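Local coordinates for protein translation initiation factor 6 (Methanocaldococcus jannaschii, PDB 1G61) that binds the 50S ribosomal subunit and prevents it from joining the 30S subunit to form the 70S initiation complex, at residues 79-82 / 83-87; 111-115 / 116-120; 6-10 / 11-15; 207-210 / 211-215; 125-128 / 129-132. One frame throughout, in Å; residues are numbered along the deposited sequence.

Interaction 1: residues 79-82 / 83-87; sequences EELD and RIKNF
Helix 78-90, the crossover helix of a beta-alpha-beta unit between strands 69-73 and 96-100, brings Leu81 and Lys85 together one turn apart. Their side chains run side by side and point the same way, Leu81 CD1 lying 4.0 Å from Lys85 CE. The leucine's CG is anti to its backbone nitrogen (chi1 -165°), while the lysine chain starts beside its own nitrogen and stays extended, which brings Lys85 CE, not the ammonium nitrogen, against the leucine's CG and CD1; both residues also touch Val97. Beneath them Lys85 N donates to Leu81 O at 2.9 Å, an almost straight bond. The two bonds before it are Arg83 N to Glu79 O at 3.0 Å and Ile84 N to Glu80 O at 2.9 Å, and Asn86 N reaches Asp82 O in the same way. Ile84 lays CG1 3.3 Å from Glu80 O and turns onto Leu70 and Leu72 of the sheet. The carboxylate of Glu80 is buried and accepts from the backbone nitrogens of Gly54, Gly55 and Glu77, and Arg83 NE donates to Gln50 O. A regular i to i+4 bonding pattern with one apolar flank laid on strands is typical of the helix in a beta-alpha-beta crossover.

Interaction 2: residues 111-115 / 116-120; sequences ILTND and KGALI
Asn114 OD1 is gripped by two backbone donors, Lys116 N at 2.8 Å and Gly117 N at 2.9 Å, at the turn of the beta hairpin formed by strands 111-113 and 117-120. The two donors approach differently: Gly117 N lies nearly in line with the side-chain C=O, though its N-H is bent to 132°, whereas Lys116 N sits well above the amide plane. This grip depends on chi1 of 62°, which sets CG between the backbone nitrogen and the carbonyl carbon and folds the amide back over the turn. The other end of the amide is also held, ND2 donating to Thr157 O and Phe179 O. Replacing Asn114 by alanine is likely to leave the amides of Lys116 and Gly117 without their shared acceptor and the carbonyls of Thr157 and Phe179 without the donor ND2. Asn114 N in turn donates to Gly117 O at 3.0 Å. Farther along, Leu112 and Leu119 form an antiparallel hydrogen-bonded pair, Leu119 N to Leu112 O measuring 2.8 Å, and their side chains pack against helix 169-179. On the other face Ile111, Thr113, Ala118 and Ile120 meet helix 128-135. The carboxylate of Asp115 accepts from Lys67 N and Asn158 ND2, and Lys116 NZ donates to the carbonyls of Asn158 and Lys180. At the far end of the hairpin the two isoleucines lie side by side in a non-hydrogen-bonded pair, with Ile111 CG1 3.9 Å from Ile120 CG2.

Interaction 3: residues 6-10 / 11-15; sequences RKYFS and GIPTI
A type I' beta turn from Phe9 to Ile12 folds the chain back after strand 4-7, and Phe9 and Ile12 close it as an antiparallel hydrogen-bonded pair. Phe9 N donates to Ile12 O at 3.0 Å, and Ile12 N returns a bond to Phe9 O, coming in from well above the carbonyl plane. Gly11 occupies the second corner with a positive phi, where a side chain would run into Ser10 O. Beyond the turn, Ile15 comes back against Phe9, its CD1 over the centre of one ring face, 3.8 Å from the centroid and only 7° off the normal, a CH-pi contact, while CG2 reaches the far end of the ring at Phe9 CZ, 3.9 Å away. The same CD1 lies 3.5 Å from Lys7 O. The isoleucine torsions, chi1 -55° and chi2 -45°, curl CD1 round onto the ring. On the other flank, Tyr8 and Pro13 meet at a slant, Tyr8 CD2 being 4.0 Å from Pro13 CB; the phenol oxygen bonds to Asp212 OD1. Lys7 NZ forms salt bridges with Asp36 and Glu39. The chemistry is thus divided: two backbone bonds fix the reversal, and apolar packing, with a methyl over the Phe9 ring, ties the start of helix 15-18 to the end of strand 4-7.

Interaction 4: residues 207-210 / 211-215; sequences AVVG and GDTTG
Val209 and Thr213 reach toward each other tip to tip across the turn that leads from strand 207-210 to helix 215-225. Val209 CG2, anti to its own backbone nitrogen, faces both arms of the threonine, lying 3.0 Å from Thr213 OG1 and 3.6 Å from Thr213 CG2; the first is tight for a methyl beside a hydroxyl. With chi1 of -61°, the threonine keeps OG1 next to its own nitrogen, which places the hydroxyl beside the amide, within reach of the same acceptor: Thr213 OG1 donates to Gly210 O at 2.8 Å and Thr213 N to the same oxygen at 3.0 Å. They arrive from the same face of the carbonyl, and the backbone bond closes a type I beta turn from Gly210 to Thr213. The hydroxyl also accepts from Asn190 N, while the methyls continue into the apolar layer on Ile221. A valine in its place would probably leave Gly210 O with the backbone bond alone from this turn and the amide of Asn190 without its acceptor. Because the hydroxyl donates a hydrogen bond to one backbone group and accepts one from another, this buried side chain satisfies its polar atom while joining the turn to a neighbouring loop.

Interaction 5: residues 125-128 / 129-132; sequences KDFK and KDIE
The backbone passes from a 3-10 segment at residues 125-127 into helix 128-135, with Phe127 at the N-cap position and its carbonyl accepting from Ile131 N at 3.0 Å. The next bond, Glu132 N to Lys128 O at 2.8 Å, is nearly straight. Two waters serve the start of the helix: one accepts from Asp130 N and donates to Asp126 O, and the other accepts from Lys129 N, with only a weak bond to Asp126 O. Lys128 and Glu132, one turn apart, form a salt bridge, NZ to OE2 at 2.6 Å. The lysine runs straight from CB to CE and then bends at its last torsion (chi4 -79°), which turns NZ towards the acid. NZ meets OE2 on the syn side, 34° out of the carboxylate plane, and both side chains touch Val139 of strand 138-141. On another flank the ring of Phe127 presents its edge to Asp130, CD2 standing 3.8 Å from OD2, with the ring and carboxylate planes 47° apart. Phe127 CB also packs on Ile131 CD1 at 4.1 Å. Lys129 points elsewhere, pairing with Asp133. The chemistry implies a helix start whose first amides are served partly by water, and the charge of Lys128 is probably offset within the helix by Glu132, while Phe127 and Ile131 pack on Ile100 of strand 96-100.

Along the chain the interactions follow in the order 3, 1, 2, 5, 4. Interactions 3 and 4 are partners, centres about 9 Å apart: strands 4-7 and 207-210 are parallel neighbours in one sheet, bringing together turns from near the two ends of the chain, where Arg6 NE meets Thr213 O. Interactions 2 and 5, centres about 12 Å apart, form another local unit, helix 128-135 setting Ile131 against Ile111 and Ile120 of the hairpin. These pairs lie on opposite sides of the chain's centre. Interaction 1, on helix 78-90, touches none of the others, its nearest atoms about 14 Å or more away. The pairing of first and late strands is consistent with a velcro-type closure of the alpha-beta barrel.

Interaction 1: residues 79-82 / 83-87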
loop_
_atom_site.group_PDB
_atom_site.type_symbol
_atom_site.label_atom_id
_atom_site.label_comp_id
_atom_site.label_asym_id
_atom_site.label_seq_id
_atom_site.Cartn_x
_atom_site.Cartn_y
_atom_site.Cartn_z
ATOM N N GLU A 79 15.299 -17.018 0.545
ATOM C CA GLU A 79 15.100 -17.106 -0.913
ATOM C C GLU A 79 14.214 -15.960 -1.363
ATOM O O GLU A 79 14.426 -15.461 -2.470
ATOM C CB GLU A 79 14.493 -18.458 -1.307
ATOM C CG GLU A 79 14.598 -18.872 -2.765
ATOM C CD GLU A 79 14.262 -20.322 -3.071
ATOM O OE1 GLU A 79 13.241 -20.608 -3.753
ATOM O OE2 GLU A 79 14.996 -21.265 -2.676
ATOM N N GLU A 80 13.251 -15.566 -0.530
ATOM C CA GLU A 80 12.381 -14.433 -0.905
ATOM C C GLU A 80 13.159 -13.134 -0.938
ATOM O O GLU A 80 13.013 -12.330 -1.844
ATOM C CB GLU A 80 11.204 -14.340 0.073
ATOM C CG GLU A 80 10.297 -15.577 0.058
ATOM C CD GLU A 80 9.380 -15.563 1.261
ATOM O OE1 GLU A 80 9.599 -14.855 2.268
ATOM O OE2 GLU A 80 8.373 -16.297 1.212
ATOM N N LEU A 81 14.000 -12.911 0.072
ATOM C CA LEU A 81 14.840 -11.736 0.122
ATOM C C LEU A 81 15.756 -11.697 -1.098
ATOM O O LEU A 81 15.893 -10.678 -1.752
ATOM C CB LEU A 81 15.669 -11.771 1.419
ATOM C CG LEU A 81 16.351 -10.473 1.823
ATOM C CD1 LEU A 81 15.317 -9.343 1.991
ATOM C CD2 LEU A 81 17.108 -10.692 3.118
ATOM N N ASP A 82 16.379 -12.831 -1.417
ATOM C CA ASP A 82 17.216 -12.924 -2.577
ATOM C C ASP A 82 16.454 -12.562 -3.869
ATOM O O ASP A 82 16.979 -11.801 -4.723
ATOM C CB ASP A 82 17.833 -14.311 -2.750
ATOM C CG ASP A 82 18.891 -14.634 -1.723
ATOM O OD1 ASP A 82 19.345 -15.805 -1.707
ATOM O OD2 ASP A 82 19.311 -13.766 -0.940
ATOM N N ARG A 83 15.268 -13.094 -4.051
ATOM C CA ARG A 83 14.412 -12.868 -5.199
ATOM C C ARG A 83 14.097 -11.372 -5.316
ATOM O O ARG A 83 14.160 -10.778 -6.409
ATOM C CB ARG A 83 13.097 -13.655 -5.108
ATOM C CG ARG A 83 12.137 -13.380 -6.268
ATOM C CD ARG A 83 10.998 -14.393 -6.291
ATOM N NE ARG A 83 10.089 -14.107 -7.384
ATOM C CZ ARG A 83 10.339 -14.298 -8.704
ATOM N NH1 ARG A 83 11.482 -14.805 -9.131
ATOM N NH2 ARG A 83 9.389 -13.945 -9.580
ATOM N N ILE A 84 13.716 -10.778 -4.197
ATOM C CA ILE A 84 13.382 -9.341 -4.218
ATOM C C ILE A 84 14.599 -8.491 -4.524
ATOM O O ILE A 84 14.520 -7.596 -5.388
ATOM C CB ILE A 84 12.765 -8.947 -2.862
ATOM C CG1 ILE A 84 11.402 -9.607 -2.657
ATOM C CG2 ILE A 84 12.660 -7.423 -2.723
ATOM C CD1 ILE A 84 10.873 -9.559 -1.233
ATOM N N LYS A 85 15.729 -8.725 -3.892
ATOM C CA LYS A 85 16.916 -7.909 -4.169
ATOM C C LYS A 85 17.370 -8.126 -5.606
ATOM O O LYS A 85 17.838 -7.156 -6.236
ATOM C CB LYS A 85 18.028 -8.251 -3.151
ATOM C CG LYS A 85 17.652 -7.783 -1.731
ATOM C CD LYS A 85 18.811 -7.963 -0.764
ATOM C CE LYS A 85 18.398 -7.212 0.513
ATOM N NZ LYS A 85 19.513 -7.222 1.481
ATOM N N ASN A 86 17.250 -9.333 -6.144
ATOM C CA ASN A 86 17.654 -9.559 -7.536
ATOM C C ASN A 86 16.763 -8.750 -8.476
ATOM O O ASN A 86 17.273 -8.131 -9.437
ATOM C CB ASN A 86 17.610 -11.068 -7.859
ATOM C CG ASN A 86 17.912 -11.286 -9.329
ATOM O OD1 ASN A 86 16.985 -11.531 -10.121
ATOM N ND2 ASN A 86 19.169 -11.206 -9.650
ATOM N N PHE A 87 15.462 -8.728 -8.240
ATOM C CA PHE A 87 14.534 -7.931 -9.052
ATOM C C PHE A 87 14.894 -6.462 -8.989
ATOM O O PHE A 87 14.922 -5.746 -10.003
ATOM C CB PHE A 87 13.127 -8.178 -8.484
ATOM C CG PHE A 87 12.087 -7.142 -8.920
ATOM C CD1 PHE A 87 11.521 -7.197 -10.190
ATOM C CD2 PHE A 87 11.685 -6.114 -8.102
ATOM C CE1 PHE A 87 10.575 -6.255 -10.584
ATOM C CE2 PHE A 87 10.740 -5.158 -8.458
ATOM C CZ PHE A 87 10.179 -5.222 -9.724
#

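Interaction 2: residues 111-115 / 116-120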
loop_
_atom_site.group_PDB
_atom_site.type_symbol
_atom_site.label_atom_id
_atom_site.label_comp_id
_atom_site.label_asym_id
_atom_site.label_seq_id
_atom_site.Cartn_x
_atom_site.Cartn_y
_atom_site.Cartn_z
ATOM N N ILE A 111 1.245 0.316 8.544
ATOM C CA ILE A 111 1.994 1.474 8.050
ATOM C C ILE A 111 1.334 1.973 6.768
ATOM O O ILE A 111 0.938 1.151 5.906
ATOM C CB ILE A 111 3.454 1.072 7.774
ATOM C CG1 ILE A 111 4.127 0.570 9.064
ATOM C CG2 ILE A 111 4.233 2.222 7.126
ATOM C CD1 ILE A 111 5.499 -0.079 8.840
ATOM N N LEU A 112 1.279 3.275 6.629
ATOM C CA LEU A 112 0.690 3.925 5.465
ATOM C C LEU A 112 1.678 4.976 4.969
ATOM O O LEU A 112 1.934 5.908 5.730
ATOM C CB LEU A 112 -0.626 4.556 5.881
ATOM C CG LEU A 112 -1.438 5.329 4.868
ATOM C CD1 LEU A 112 -2.041 4.381 3.832
ATOM C CD2 LEU A 112 -2.555 6.080 5.597
ATOM N N THR A 113 2.219 4.859 3.767
ATOM C CA THR A 113 3.287 5.757 3.328
ATOM C C THR A 113 3.131 6.153 1.883
ATOM O O THR A 113 2.717 5.347 1.040
ATOM C CB THR A 113 4.659 5.109 3.564
ATOM O OG1 THR A 113 5.699 6.110 3.419
ATOM C CG2 THR A 113 4.973 3.936 2.612
ATOM N N ASN A 114 3.543 7.400 1.598
ATOM C CA ASN A 114 3.838 7.742 0.204
ATOM C C ASN A 114 5.317 8.147 0.161
ATOM O O ASN A 114 6.104 7.728 1.050
ATOM C CB ASN A 114 2.889 8.770 -0.388
ATOM C CG ASN A 114 2.923 10.113 0.305
ATOM O OD1 ASN A 114 3.783 10.363 1.164
ATOM N ND2 ASN A 114 1.991 11.004 -0.078
ATOM N N ASP A 115 5.756 8.953 -0.803
ATOM C CA ASP A 115 7.165 9.350 -0.890
ATOM C C ASP A 115 7.449 10.625 -0.104
ATOM O O ASP A 115 8.591 11.103 -0.220
ATOM C CB ASP A 115 7.552 9.571 -2.367
ATOM C CG ASP A 115 7.491 8.268 -3.138
ATOM O OD1 ASP A 115 7.476 7.178 -2.540
ATOM O OD2 ASP A 115 7.402 8.290 -4.385
ATOM N N LYS A 116 6.472 11.130 0.648
ATOM C CA LYS A 116 6.580 12.383 1.380
ATOM C C LYS A 116 6.262 12.242 2.858
ATOM O O LYS A 116 6.689 13.136 3.613
ATOM C CB LYS A 116 5.666 13.497 0.755
ATOM C CG LYS A 116 6.117 13.811 -0.679
ATOM C CD LYS A 116 5.179 14.734 -1.424
ATOM C CE LYS A 116 3.963 14.001 -1.950
ATOM N NZ LYS A 116 3.051 14.939 -2.682
ATOM N N GLY A 117 5.576 11.175 3.308
ATOM C CA GLY A 117 5.222 11.053 4.748
ATOM C C GLY A 117 4.670 9.643 4.988
ATOM O O GLY A 117 4.226 8.962 4.054
ATOM N N ALA A 118 4.710 9.285 6.258
ATOM C CA ALA A 118 4.200 7.965 6.674
ATOM C C ALA A 118 3.535 8.069 8.023
ATOM O O ALA A 118 3.976 8.829 8.910
ATOM C CB ALA A 118 5.378 6.962 6.711
ATOM N N LEU A 119 2.473 7.262 8.169
ATOM C CA LEU A 119 1.764 7.103 9.431
ATOM C C LEU A 119 1.957 5.644 9.877
ATOM O O LEU A 119 1.855 4.716 9.073
ATOM C CB LEU A 119 0.276 7.402 9.253
ATOM C CG LEU A 119 -0.566 7.460 10.522
ATOM C CD1 LEU A 119 -0.196 8.679 11.384
ATOM C CD2 LEU A 119 -2.054 7.516 10.163
ATOM N N ILE A 120 2.221 5.425 11.178
ATOM C CA ILE A 120 2.442 4.069 11.678
ATOM C C ILE A 120 1.598 3.867 12.923
ATOM O O ILE A 120 1.394 4.768 13.760
ATOM C CB ILE A 120 3.938 3.785 11.984
ATOM C CG1 ILE A 120 4.453 4.536 13.226
ATOM C CG2 ILE A 120 4.794 4.043 10.756
ATOM C CD1 ILE A 120 5.870 4.167 13.637
#

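Interaction 3: residues 6-10 / 11-15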
loop_
_atom_site.group_PDB
_atom_site.type_symbol
_atom_site.label_atom_id
_atom_site.label_comp_id
_atom_site.label_asym_id
_atom_site.label_seq_id
_atom_site.Cartn_x
_atom_site.Cartn_y
_atom_site.Cartn_z
ATOM N N ARG A 6 -11.002 -2.165 -12.424
ATOM C CA ARG A 6 -11.521 -3.123 -11.455
ATOM C C ARG A 6 -10.979 -4.508 -11.656
ATOM O O ARG A 6 -10.998 -4.992 -12.793
ATOM C CB ARG A 6 -13.024 -3.269 -11.715
ATOM C CG ARG A 6 -13.839 -2.299 -10.907
ATOM C CD ARG A 6 -15.324 -2.665 -11.071
ATOM N NE ARG A 6 -16.212 -1.647 -10.544
ATOM C CZ ARG A 6 -16.728 -0.609 -11.210
ATOM N NH1 ARG A 6 -16.454 -0.400 -12.483
ATOM N NH2 ARG A 6 -17.539 0.207 -10.571
ATOM N N LYS A 7 -10.540 -5.191 -10.624
ATOM C CA LYS A 7 -9.992 -6.515 -10.776
ATOM C C LYS A 7 -10.353 -7.395 -9.591
ATOM O O LYS A 7 -10.444 -6.880 -8.464
ATOM C CB LYS A 7 -8.450 -6.532 -10.821
ATOM C CG LYS A 7 -7.802 -6.026 -12.065
ATOM C CD LYS A 7 -8.040 -6.966 -13.236
ATOM C CE LYS A 7 -7.207 -8.231 -13.040
ATOM N NZ LYS A 7 -7.555 -9.196 -14.121
ATOM N N TYR A 8 -10.488 -8.674 -9.862
ATOM C CA TYR A 8 -10.356 -9.694 -8.851
ATOM C C TYR A 8 -9.030 -10.399 -9.144
ATOM O O TYR A 8 -8.640 -10.527 -10.308
ATOM C CB TYR A 8 -11.489 -10.705 -8.894
ATOM C CG TYR A 8 -12.868 -10.144 -8.789
ATOM C CD1 TYR A 8 -13.573 -9.712 -9.905
ATOM C CD2 TYR A 8 -13.467 -10.030 -7.535
ATOM C CE1 TYR A 8 -14.851 -9.193 -9.741
ATOM C CE2 TYR A 8 -14.738 -9.516 -7.364
ATOM C CZ TYR A 8 -15.416 -9.095 -8.489
ATOM O OH TYR A 8 -16.694 -8.594 -8.365
ATOM N N PHE A 9 -8.337 -10.823 -8.110
ATOM C CA PHE A 9 -7.131 -11.648 -8.258
ATOM C C PHE A 9 -7.519 -13.103 -7.977
ATOM O O PHE A 9 -7.690 -13.449 -6.787
ATOM C CB PHE A 9 -6.053 -11.198 -7.285
ATOM C CG PHE A 9 -5.362 -9.894 -7.617
ATOM C CD1 PHE A 9 -5.630 -9.191 -8.806
ATOM C CD2 PHE A 9 -4.413 -9.380 -6.746
ATOM C CE1 PHE A 9 -4.966 -8.020 -9.097
ATOM C CE2 PHE A 9 -3.766 -8.186 -7.044
ATOM C CZ PHE A 9 -4.046 -7.512 -8.209
ATOM N N SER A 10 -7.647 -13.887 -9.043
ATOM C CA SER A 10 -8.092 -15.266 -8.935
ATOM C C SER A 10 -9.336 -15.336 -8.036
ATOM O O SER A 10 -9.446 -16.179 -7.133
ATOM C CB SER A 10 -6.987 -16.201 -8.413
ATOM O OG SER A 10 -5.896 -16.161 -9.339
ATOM N N GLY A 11 -10.299 -14.440 -8.275
ATOM C CA GLY A 11 -11.568 -14.381 -7.578
ATOM C C GLY A 11 -11.636 -13.572 -6.285
ATOM O O GLY A 11 -12.715 -13.364 -5.701
ATOM N N ILE A 12 -10.484 -13.095 -5.816
ATOM C CA ILE A 12 -10.394 -12.440 -4.522
ATOM C C ILE A 12 -10.464 -10.923 -4.720
ATOM O O ILE A 12 -9.663 -10.382 -5.507
ATOM C CB ILE A 12 -9.069 -12.825 -3.813
ATOM C CG1 ILE A 12 -9.017 -14.319 -3.513
ATOM C CG2 ILE A 12 -8.838 -11.994 -2.564
ATOM C CD1 ILE A 12 -7.617 -14.798 -3.148
ATOM N N PRO A 13 -11.394 -10.207 -4.073
ATOM C CA PRO A 13 -11.538 -8.769 -4.295
ATOM C C PRO A 13 -10.638 -7.912 -3.413
ATOM O O PRO A 13 -10.556 -6.686 -3.613
ATOM C CB PRO A 13 -12.997 -8.498 -3.912
ATOM C CG PRO A 13 -13.251 -9.515 -2.828
ATOM C CD PRO A 13 -12.468 -10.771 -3.224
ATOM N N THR A 14 -9.972 -8.508 -2.451
ATOM C CA THR A 14 -9.162 -7.839 -1.431
ATOM C C THR A 14 -7.788 -7.543 -1.969
ATOM O O THR A 14 -6.820 -8.092 -1.463
ATOM C CB THR A 14 -9.020 -8.821 -0.241
ATOM O OG1 THR A 14 -10.246 -9.518 -0.109
ATOM C CG2 THR A 14 -8.835 -8.026 1.004
ATOM N N ILE A 15 -7.686 -6.709 -3.021
ATOM C CA ILE A 15 -6.450 -6.402 -3.761
ATOM C C ILE A 15 -5.316 -5.947 -2.881
ATOM O O ILE A 15 -4.159 -6.346 -3.092
ATOM C CB ILE A 15 -6.711 -5.274 -4.854
ATOM C CG1 ILE A 15 -7.833 -5.634 -5.802
ATOM C CG2 ILE A 15 -5.443 -4.905 -5.605
ATOM C CD1 ILE A 15 -7.688 -7.124 -6.282
#

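Interaction 4: residues 207-210 / 211-215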
loop_
_atom_site.group_PDB
_atom_site.type_symbol
_atom_site.label_atom_id
_atom_site.label_comp_id
_atom_site.label_asym_id
_atom_site.label_seq_id
_atom_site.Cartn_x
_atom_site.Cartn_y
_atom_site.Cartn_z
ATOM N N ALA A 207 -4.877 3.201 -10.597
ATOM C CA ALA A 207 -5.277 2.382 -9.441
ATOM C C ALA A 207 -5.880 1.065 -9.928
ATOM O O ALA A 207 -6.488 0.967 -11.011
ATOM C CB ALA A 207 -6.289 3.111 -8.583
ATOM N N VAL A 208 -5.724 0.044 -9.084
ATOM C CA VAL A 208 -6.426 -1.242 -9.237
ATOM C C VAL A 208 -7.380 -1.315 -8.061
ATOM O O VAL A 208 -6.920 -1.294 -6.901
ATOM C CB VAL A 208 -5.470 -2.435 -9.298
ATOM C CG1 VAL A 208 -6.239 -3.734 -9.537
ATOM C CG2 VAL A 208 -4.432 -2.225 -10.390
ATOM N N VAL A 209 -8.676 -1.412 -8.325
ATOM C CA VAL A 209 -9.630 -1.442 -7.237
ATOM C C VAL A 209 -10.333 -2.797 -7.218
ATOM O O VAL A 209 -10.550 -3.379 -8.309
ATOM C CB VAL A 209 -10.711 -0.333 -7.349
ATOM C CG1 VAL A 209 -11.625 -0.530 -8.521
ATOM C CG2 VAL A 209 -11.568 -0.229 -6.101
ATOM N N GLY A 210 -10.710 -3.264 -6.030
ATOM C CA GLY A 210 -11.356 -4.563 -5.973
ATOM C C GLY A 210 -12.609 -4.594 -6.852
ATOM O O GLY A 210 -13.362 -3.610 -6.968
ATOM N N GLY A 211 -12.859 -5.753 -7.463
ATOM C CA GLY A 211 -13.905 -5.969 -8.455
ATOM C C GLY A 211 -15.309 -5.660 -7.965
ATOM O O GLY A 211 -16.221 -5.368 -8.783
ATOM N N ASP A 212 -15.623 -5.714 -6.670
ATOM C CA ASP A 212 -16.962 -5.444 -6.194
ATOM C C ASP A 212 -17.248 -3.954 -6.005
ATOM O O ASP A 212 -18.346 -3.567 -5.657
ATOM C CB ASP A 212 -17.189 -6.154 -4.859
ATOM C CG ASP A 212 -17.147 -7.674 -5.050
ATOM O OD1 ASP A 212 -17.702 -8.178 -6.062
ATOM O OD2 ASP A 212 -16.592 -8.339 -4.155
ATOM N N THR A 213 -16.222 -3.119 -6.193
ATOM C CA THR A 213 -16.404 -1.681 -6.019
ATOM C C THR A 213 -17.515 -1.162 -6.914
ATOM O O THR A 213 -17.539 -1.480 -8.116
ATOM C CB THR A 213 -15.053 -0.986 -6.297
ATOM O OG1 THR A 213 -14.125 -1.487 -5.327
ATOM C CG2 THR A 213 -15.124 0.518 -6.131
ATOM N N THR A 214 -18.415 -0.364 -6.362
ATOM C CA THR A 214 -19.536 0.149 -7.129
ATOM C C THR A 214 -19.232 1.438 -7.882
ATOM O O THR A 214 -18.196 2.100 -7.713
ATOM C CB THR A 214 -20.729 0.433 -6.187
ATOM O OG1 THR A 214 -20.359 1.565 -5.386
ATOM C CG2 THR A 214 -21.004 -0.778 -5.308
ATOM N N GLY A 215 -20.140 1.882 -8.743
ATOM C CA GLY A 215 -20.009 3.154 -9.482
ATOM C C GLY A 215 -19.890 4.319 -8.504
ATOM O O GLY A 215 -18.956 5.118 -8.677
#

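Interaction 5: residues 125-128 / 129-132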
loop_
_atom_site.group_PDB
_atom_site.type_symbol
_atom_site.label_atom_id
_atom_site.label_comp_id
_atom_site.label_asym_id
_atom_site.label_seq_id
_atom_site.Cartn_x
_atom_site.Cartn_y
_atom_site.Cartn_z
ATOM N N LYS A 125 5.692 1.816 17.583
ATOM C CA LYS A 125 6.450 3.001 18.026
ATOM C C LYS A 125 7.936 2.735 18.191
ATOM O O LYS A 125 8.766 3.610 17.851
ATOM C CB LYS A 125 5.832 3.556 19.333
ATOM C CG LYS A 125 6.786 4.544 20.020
ATOM C CD LYS A 125 6.058 5.222 21.194
ATOM C CE LYS A 125 6.969 6.264 21.810
ATOM N NZ LYS A 125 8.407 5.952 21.555
ATOM N N ASP A 126 8.333 1.568 18.697
ATOM C CA ASP A 126 9.768 1.385 18.969
ATOM C C ASP A 126 10.567 1.163 17.686
ATOM O O ASP A 126 11.800 1.125 17.717
ATOM C CB ASP A 126 9.981 0.242 19.960
ATOM C CG ASP A 126 9.398 0.544 21.323
ATOM O OD1 ASP A 126 9.391 1.740 21.728
ATOM O OD2 ASP A 126 8.967 -0.393 21.991
ATOM N N PHE A 127 9.921 1.020 16.540
ATOM C CA PHE A 127 10.536 0.827 15.235
ATOM C C PHE A 127 10.503 2.125 14.419
ATOM O O PHE A 127 10.892 2.118 13.239
ATOM C CB PHE A 127 9.880 -0.312 14.426
ATOM C CG PHE A 127 10.101 -1.638 15.157
ATOM C CD1 PHE A 127 9.183 -2.094 16.106
ATOM C CD2 PHE A 127 11.236 -2.398 14.912
ATOM C CE1 PHE A 127 9.422 -3.284 16.771
ATOM C CE2 PHE A 127 11.471 -3.588 15.578
ATOM C CZ PHE A 127 10.577 -3.994 16.537
ATOM N N LYS A 128 10.106 3.216 15.047
ATOM C CA LYS A 128 9.987 4.451 14.285
ATOM C C LYS A 128 11.286 4.854 13.593
ATOM O O LYS A 128 11.243 5.236 12.417
ATOM C CB LYS A 128 9.502 5.551 15.256
ATOM C CG LYS A 128 9.342 6.903 14.565
ATOM C CD LYS A 128 8.644 7.854 15.532
ATOM C CE LYS A 128 8.142 9.122 14.886
ATOM N NZ LYS A 128 9.303 10.031 14.718
ATOM N N LYS A 129 12.434 4.806 14.265
ATOM C CA LYS A 129 13.677 5.217 13.616
ATOM C C LYS A 129 13.991 4.312 12.437
ATOM O O LYS A 129 14.433 4.816 11.372
ATOM C CB LYS A 129 14.840 5.183 14.622
ATOM C CG LYS A 129 16.128 5.766 13.985
ATOM C CD LYS A 129 17.127 6.080 15.097
ATOM C CE LYS A 129 18.521 6.352 14.546
ATOM N NZ LYS A 129 18.498 7.041 13.219
ATOM N N ASP A 130 13.836 2.990 12.595
ATOM C CA ASP A 130 14.102 2.094 11.460
ATOM C C ASP A 130 13.233 2.427 10.241
ATOM O O ASP A 130 13.655 2.339 9.094
ATOM C CB ASP A 130 13.774 0.664 11.911
ATOM C CG ASP A 130 14.811 0.004 12.763
ATOM O OD1 ASP A 130 15.973 0.491 12.874
ATOM O OD2 ASP A 130 14.478 -1.083 13.334
ATOM N N ILE A 131 11.967 2.755 10.519
ATOM C CA ILE A 131 10.995 3.057 9.464
ATOM C C ILE A 131 11.379 4.379 8.847
ATOM O O ILE A 131 11.428 4.523 7.619
ATOM C CB ILE A 131 9.586 3.039 10.034
ATOM C CG1 ILE A 131 9.213 1.605 10.451
ATOM C CG2 ILE A 131 8.545 3.560 9.066
ATOM C CD1 ILE A 131 7.915 1.587 11.306
ATOM N N GLU A 132 11.708 5.401 9.659
ATOM C CA GLU A 132 12.157 6.677 9.090
ATOM C C GLU A 132 13.381 6.552 8.219
ATOM O O GLU A 132 13.475 7.168 7.151
ATOM C CB GLU A 132 12.568 7.626 10.252
ATOM C CG GLU A 132 11.439 8.222 11.026
ATOM C CD GLU A 132 11.839 8.830 12.358
ATOM O OE1 GLU A 132 12.909 8.539 12.996
ATOM O OE2 GLU A 132 11.031 9.647 12.809
HETATM O O HOH W 1 13.699 1.947 15.372
HETATM O O HOH W 2 12.741 4.422 17.134
#